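Local coordinates for alginate lyase (Aplysia kurodai, PDB 5GMT), which probably cleaves alginate as a polysaccharide lyase of family 14, with a specificity for polymannuronate, at residues V198-I212 with C223-H237. Numbering follows the deposited sequence.
Sequences VHINTVGKTDGWVKI and CYTANHLRMRNTNSH
Y224 pairs with I212 through two backbone hydrogen bonds, and A226 with V210 through two more, the shorter from A226 N to V210 O at 2.7 Å. Between them T225 and K211 form a non-hydrogen-bonded pair, OG1 of T225 lying 3.4 Å from CG of K211. With axes at 171°, strands 208-212 and 223-227 are antiparallel neighbours. The register slips by one at H228, which faces G208 together with L229; positive phi at H228 (54°) and reciprocal L229–G208 bonds identify a G1 beta bulge, and a water links G208 O to H228 N. R230 then lays one guanidinium face against CG2 of T206 (NH1 to CG2 3.5 Å), while its NH1 bonds N158 O. M231, its chain bent at chi2, brings CE to 3.9 Å from CG2 of V210, and a beta carbon on G208 would collide with the M231 sulfur. The backbone N of M231 donates to OD1 of N201 (2.7 Å) from above the carbonyl plane; R232 N reaches the same oxygen in that plane, on a lone pair. At the other end of the amide, ND2 of N201 donates to R232 O (3.0 Å, 165° at the hydrogen). R232 NE and NH2 both grip N201 O, which lies in the guanidinium plane, with I200 CD1 over one face and V203 CG2 over the opposite one. An alanine at R232 would probably cost N201 O the two arginine donors and H237 O the bond from NH1, and leave a gap between I200 CD1 and V203 CG2. Farther on, N235 OD1 packs 3.3 Å from V203 CG2. Together these contacts describe a bulged antiparallel beta hairpin, 208-216 with 222-229, its flanking loops pinned by an asparagine–arginine network, in a concanavalin-like beta sandwich.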
loop_
_atom_site.group_PDB
_atom_site.type_symbol
_atom_site.label_atom_id
_atom_site.label_comp_id
_atom_site.label_asym_id
_atom_site.label_seq_id
_atom_site.Cartn_x
_atom_site.Cartn_y
_atom_site.Cartn_z
ATOM N N VAL A 198 -7.336 2.085 8.782
ATOM C CA VAL A 198 -8.402 2.463 7.876
ATOM C C VAL A 198 -9.755 2.153 8.488
ATOM O O VAL A 198 -10.006 1.020 8.887
ATOM C CB VAL A 198 -8.298 1.719 6.524
ATOM C CG1 VAL A 198 -9.486 2.090 5.621
ATOM C CG2 VAL A 198 -6.978 2.029 5.834
ATOM N N HIS A 199 -10.616 3.162 8.572
ATOM C CA HIS A 199 -12.003 2.950 8.978
ATOM C C HIS A 199 -12.878 3.412 7.827
ATOM O O HIS A 199 -12.876 4.595 7.479
ATOM C CB HIS A 199 -12.334 3.715 10.271
ATOM C CG HIS A 199 -11.609 3.197 11.474
ATOM N ND1 HIS A 199 -12.263 2.767 12.607
ATOM C CD2 HIS A 199 -10.288 3.006 11.705
ATOM C CE1 HIS A 199 -11.377 2.341 13.488
ATOM N NE2 HIS A 199 -10.169 2.483 12.969
ATOM N N ILE A 200 -13.612 2.487 7.213
ATOM C CA ILE A 200 -14.358 2.862 6.026
ATOM C C ILE A 200 -15.608 3.606 6.457
ATOM O O ILE A 200 -16.025 3.524 7.613
ATOM C CB ILE A 200 -14.709 1.641 5.130
ATOM C CG1 ILE A 200 -15.565 0.615 5.873
ATOM C CG2 ILE A 200 -13.440 0.982 4.601
ATOM C CD1 ILE A 200 -15.868 -0.619 4.993
ATOM N N ASN A 201 -16.177 4.369 5.536
ATOM C CA ASN A 201 -17.309 5.233 5.850
ATOM C C ASN A 201 -18.606 4.501 6.143
ATOM O O ASN A 201 -18.845 3.387 5.667
ATOM C CB ASN A 201 -17.553 6.203 4.699
ATOM C CG ASN A 201 -17.890 5.482 3.402
ATOM O OD1 ASN A 201 -17.038 4.804 2.824
ATOM N ND2 ASN A 201 -19.144 5.629 2.934
ATOM N N THR A 202 -19.445 5.151 6.934
ATOM C CA THR A 202 -20.865 4.820 6.959
ATOM C C THR A 202 -21.413 5.050 5.563
ATOM O O THR A 202 -21.143 6.088 4.963
ATOM C CB THR A 202 -21.622 5.700 7.947
ATOM O OG1 THR A 202 -20.934 5.687 9.207
ATOM C CG2 THR A 202 -23.058 5.199 8.127
ATOM N N VAL A 203 -22.159 4.088 5.031
ATOM C CA VAL A 203 -22.764 4.287 3.724
ATOM C C VAL A 203 -23.688 5.493 3.819
ATOM O O VAL A 203 -24.455 5.623 4.769
ATOM C CB VAL A 203 -23.508 3.014 3.246
ATOM C CG1 VAL A 203 -24.277 3.276 1.959
ATOM C CG2 VAL A 203 -22.505 1.903 3.037
ATOM N N GLY A 204 -23.560 6.408 2.866
ATOM C CA GLY A 204 -24.342 7.626 2.863
ATOM C C GLY A 204 -23.583 8.789 3.462
ATOM O O GLY A 204 -24.049 9.923 3.428
ATOM N N LYS A 205 -22.400 8.520 4.008
ATOM C CA LYS A 205 -21.624 9.578 4.642
ATOM C C LYS A 205 -20.173 9.631 4.169
ATOM O O LYS A 205 -19.646 8.676 3.609
ATOM C CB LYS A 205 -21.641 9.418 6.165
ATOM C CG LYS A 205 -23.027 9.381 6.780
ATOM C CD LYS A 205 -22.955 9.485 8.291
ATOM C CE LYS A 205 -24.279 9.097 8.923
ATOM N NZ LYS A 205 -25.409 9.780 8.231
ATOM N N THR A 206 -19.528 10.755 4.430
ATOM C CA THR A 206 -18.098 10.902 4.179
ATOM C C THR A 206 -17.370 10.986 5.524
ATOM O O THR A 206 -16.732 12.002 5.853
ATOM C CB THR A 206 -17.791 12.144 3.300
ATOM O OG1 THR A 206 -18.494 13.289 3.804
ATOM C CG2 THR A 206 -18.212 11.894 1.847
ATOM N N ASP A 207 -17.482 9.905 6.289
ATOM C CA ASP A 207 -16.944 9.843 7.639
ATOM C C ASP A 207 -15.875 8.762 7.785
ATOM O O ASP A 207 -15.499 8.385 8.897
ATOM C CB ASP A 207 -18.075 9.631 8.663
ATOM C CG ASP A 207 -18.926 8.409 8.371
ATOM O OD1 ASP A 207 -18.643 7.688 7.396
ATOM O OD2 ASP A 207 -19.873 8.151 9.141
ATOM N N GLY A 208 -15.377 8.254 6.663
ATOM C CA GLY A 208 -14.294 7.281 6.737
ATOM C C GLY A 208 -12.988 8.019 6.978
ATOM O O GLY A 208 -12.926 9.238 6.789
ATOM N N TRP A 209 -11.943 7.301 7.390
ATOM C CA TRP A 209 -10.639 7.934 7.537
ATOM C C TRP A 209 -9.478 6.968 7.413
ATOM O O TRP A 209 -9.637 5.751 7.551
ATOM C CB TRP A 209 -10.549 8.667 8.884
ATOM C CG TRP A 209 -10.902 7.849 10.106
ATOM C CD1 TRP A 209 -12.153 7.623 10.608
ATOM C CD2 TRP A 209 -9.988 7.202 11.006
ATOM N NE1 TRP A 209 -12.075 6.856 11.749
ATOM C CE2 TRP A 209 -10.755 6.591 12.016
ATOM C CE3 TRP A 209 -8.596 7.076 11.050
ATOM C CZ2 TRP A 209 -10.176 5.866 13.062
ATOM C CZ3 TRP A 209 -8.022 6.349 12.088
ATOM C CH2 TRP A 209 -8.810 5.756 13.074
ATOM N N VAL A 210 -8.306 7.530 7.134
ATOM C CA VAL A 210 -7.070 6.769 7.063
ATOM C C VAL A 210 -5.991 7.505 7.857
ATOM O O VAL A 210 -5.750 8.697 7.648
ATOM C CB VAL A 210 -6.596 6.575 5.605
ATOM C CG1 VAL A 210 -5.332 5.734 5.568
ATOM C CG2 VAL A 210 -7.698 5.926 4.747
ATOM N N LYS A 211 -5.351 6.796 8.773
ATOM C CA LYS A 211 -4.241 7.366 9.533
ATOM C C LYS A 211 -2.989 6.571 9.214
ATOM O O LYS A 211 -2.947 5.354 9.408
ATOM C CB LYS A 211 -4.535 7.337 11.039
ATOM C CG LYS A 211 -3.395 7.904 11.897
ATOM C CD LYS A 211 -3.654 7.742 13.390
ATOM C CE LYS A 211 -2.500 8.340 14.187
ATOM N NZ LYS A 211 -2.666 8.192 15.657
ATOM N N ILE A 212 -1.979 7.259 8.698
ATOM C CA ILE A 212 -0.721 6.625 8.371
ATOM C C ILE A 212 0.367 7.165 9.284
ATOM O O ILE A 212 0.502 8.379 9.432
ATOM C CB ILE A 212 -0.343 6.878 6.901
ATOM C CG1 ILE A 212 -1.341 6.170 5.966
ATOM C CG2 ILE A 212 1.100 6.444 6.634
ATOM C CD1 ILE A 212 -1.124 6.519 4.508
ATOM N N CYS A 223 2.953 11.199 11.561
ATOM C CA CYS A 223 1.656 10.633 11.216
ATOM C C CYS A 223 0.850 11.622 10.405
ATOM O O CYS A 223 1.024 12.834 10.533
ATOM C CB CYS A 223 0.869 10.244 12.464
ATOM S SG CYS A 223 1.623 8.980 13.497
ATOM N N TYR A 224 -0.037 11.091 9.573
ATOM C CA TYR A 224 -0.982 11.904 8.823
ATOM C C TYR A 224 -2.344 11.253 8.891
ATOM O O TYR A 224 -2.456 10.049 8.676
ATOM C CB TYR A 224 -0.546 12.047 7.367
ATOM C CG TYR A 224 -1.683 12.395 6.439
ATOM C CD1 TYR A 224 -2.342 13.612 6.549
ATOM C CD2 TYR A 224 -2.097 11.507 5.451
ATOM C CE1 TYR A 224 -3.389 13.939 5.700
ATOM C CE2 TYR A 224 -3.138 11.823 4.601
ATOM C CZ TYR A 224 -3.780 13.040 4.729
ATOM O OH TYR A 224 -4.817 13.345 3.882
ATOM N N THR A 225 -3.374 12.034 9.201
ATOM C CA THR A 225 -4.727 11.500 9.181
ATOM C C THR A 225 -5.539 12.133 8.063
ATOM O O THR A 225 -5.752 13.340 8.049
ATOM C CB THR A 225 -5.446 11.709 10.516
ATOM O OG1 THR A 225 -4.781 10.950 11.542
ATOM C CG2 THR A 225 -6.889 11.241 10.411
ATOM N N ALA A 226 -5.962 11.305 7.113
ATOM C CA ALA A 226 -6.925 11.716 6.097
ATOM C C ALA A 226 -8.336 11.464 6.609
ATOM O O ALA A 226 -8.765 10.320 6.698
ATOM C CB ALA A 226 -6.695 10.951 4.793
ATOM N N ASN A 227 -9.081 12.500 6.956
ATOM C CA ASN A 227 -10.437 12.187 7.364
ATOM C C ASN A 227 -11.455 12.678 6.356
ATOM O O ASN A 227 -11.087 13.166 5.281
ATOM C CB ASN A 227 -10.732 12.713 8.767
ATOM C CG ASN A 227 -10.485 14.168 8.915
ATOM O OD1 ASN A 227 -10.739 14.965 8.000
ATOM N ND2 ASN A 227 -9.978 14.548 10.091
ATOM N N HIS A 228 -12.723 12.472 6.689
ATOM C CA HIS A 228 -13.835 12.817 5.813
ATOM C C HIS A 228 -13.703 12.204 4.424
ATOM O O HIS A 228 -13.813 12.898 3.403
ATOM C CB HIS A 228 -13.962 14.332 5.741
ATOM C CG HIS A 228 -14.199 14.961 7.079
ATOM N ND1 HIS A 228 -13.686 16.188 7.431
ATOM C CD2 HIS A 228 -14.867 14.506 8.169
ATOM C CE1 HIS A 228 -14.045 16.476 8.674
ATOM N NE2 HIS A 228 -14.763 15.474 9.143
ATOM N N LEU A 229 -13.480 10.889 4.405
ATOM C CA LEU A 229 -13.369 10.118 3.173
ATOM C C LEU A 229 -14.567 9.220 2.927
ATOM O O LEU A 229 -15.185 8.722 3.869
ATOM C CB LEU A 229 -12.126 9.229 3.204
ATOM C CG LEU A 229 -10.784 9.936 3.332
ATOM C CD1 LEU A 229 -9.669 8.891 3.215
ATOM C CD2 LEU A 229 -10.620 11.048 2.296
ATOM N N ARG A 230 -14.874 9.010 1.653
ATOM C CA ARG A 230 -15.827 7.991 1.247
ATOM C C ARG A 230 -15.077 6.875 0.518
ATOM O O ARG A 230 -14.371 7.146 -0.461
ATOM C CB ARG A 230 -16.905 8.595 0.337
ATOM C CG ARG A 230 -17.765 7.555 -0.326
ATOM C CD ARG A 230 -18.975 8.177 -0.970
ATOM N NE ARG A 230 -19.957 8.581 0.023
ATOM C CZ ARG A 230 -20.527 9.781 0.077
ATOM N NH1 ARG A 230 -20.223 10.711 -0.809
ATOM N NH2 ARG A 230 -21.419 10.045 1.018
ATOM N N MET A 231 -15.202 5.641 1.012
ATOM C CA MET A 231 -14.577 4.487 0.372
ATOM C C MET A 231 -15.600 3.642 -0.377
ATOM O O MET A 231 -15.268 2.943 -1.334
ATOM C CB MET A 231 -13.860 3.605 1.398
ATOM C CG MET A 231 -12.608 4.219 2.003
ATOM S SD MET A 231 -13.032 5.380 3.310
ATOM C CE MET A 231 -11.493 5.368 4.257
ATOM N N ARG A 232 -16.848 3.689 0.077
ATOM C CA ARG A 232 -17.863 2.806 -0.486
ATOM C C ARG A 232 -19.227 3.498 -0.562
ATOM O O ARG A 232 -19.505 4.430 0.199
ATOM C CB ARG A 232 -17.963 1.536 0.351
ATOM C CG ARG A 232 -18.265 1.837 1.806
ATOM C CD ARG A 232 -18.538 0.595 2.628
ATOM N NE ARG A 232 -18.925 0.958 3.988
ATOM C CZ ARG A 232 -19.470 0.121 4.859
ATOM N NH1 ARG A 232 -19.708 -1.140 4.519
ATOM N NH2 ARG A 232 -19.797 0.554 6.070
ATOM N N ASN A 233 -20.067 3.039 -1.486
ATOM C CA ASN A 233 -21.431 3.572 -1.599
ATOM C C ASN A 233 -22.484 2.524 -1.317
ATOM O O ASN A 233 -23.682 2.801 -1.388
ATOM C CB ASN A 233 -21.675 4.179 -2.981
ATOM C CG ASN A 233 -21.045 5.545 -3.130
ATOM O OD1 ASN A 233 -21.434 6.497 -2.447
ATOM N ND2 ASN A 233 -20.071 5.653 -4.022
ATOM N N THR A 234 -22.042 1.322 -0.981
ATOM C CA THR A 234 -22.970 0.259 -0.682
ATOM C C THR A 234 -22.452 -0.546 0.498
ATOM O O THR A 234 -21.248 -0.637 0.722
ATOM C CB THR A 234 -23.203 -0.652 -1.912
ATOM O OG1 THR A 234 -24.200 -1.630 -1.606
ATOM C CG2 THR A 234 -21.919 -1.350 -2.333
ATOM N N ASN A 235 -23.371 -1.125 1.258
ATOM C CA ASN A 235 -23.013 -1.785 2.500
ATOM C C ASN A 235 -22.385 -3.152 2.328
ATOM O O ASN A 235 -21.954 -3.748 3.298
ATOM C CB ASN A 235 -24.245 -1.911 3.396
ATOM C CG ASN A 235 -24.512 -0.652 4.175
ATOM O OD1 ASN A 235 -23.778 -0.327 5.109
ATOM N ND2 ASN A 235 -25.559 0.079 3.792
ATOM N N SER A 236 -22.353 -3.673 1.105
ATOM C CA SER A 236 -21.781 -4.987 0.910
ATOM C C SER A 236 -20.264 -4.902 0.759
ATOM O O SER A 236 -19.599 -5.939 0.757
ATOM C CB SER A 236 -22.386 -5.672 -0.317
ATOM O OG SER A 236 -22.136 -4.901 -1.484
ATOM N N HIS A 237 -19.734 -3.680 0.614
ATOM C CA HIS A 237 -18.277 -3.466 0.510
ATOM C C HIS A 237 -17.617 -3.431 1.885
ATOM O O HIS A 237 -18.115 -2.776 2.813
ATOM C CB HIS A 237 -17.952 -2.154 -0.220
ATOM C CG HIS A 237 -18.303 -2.161 -1.673
ATOM N ND1 HIS A 237 -17.950 -1.138 -2.528
ATOM C CD2 HIS A 237 -18.979 -3.065 -2.423
ATOM C CE1 HIS A 237 -18.387 -1.414 -3.743
ATOM N NE2 HIS A 237 -19.024 -2.570 -3.706
HETATM O O HOH W 1 -23.084 1.970 6.490
HETATM O O HOH W 2 -23.044 6.868 -0.246
HETATM O O HOH W 3 -13.282 10.989 8.908
#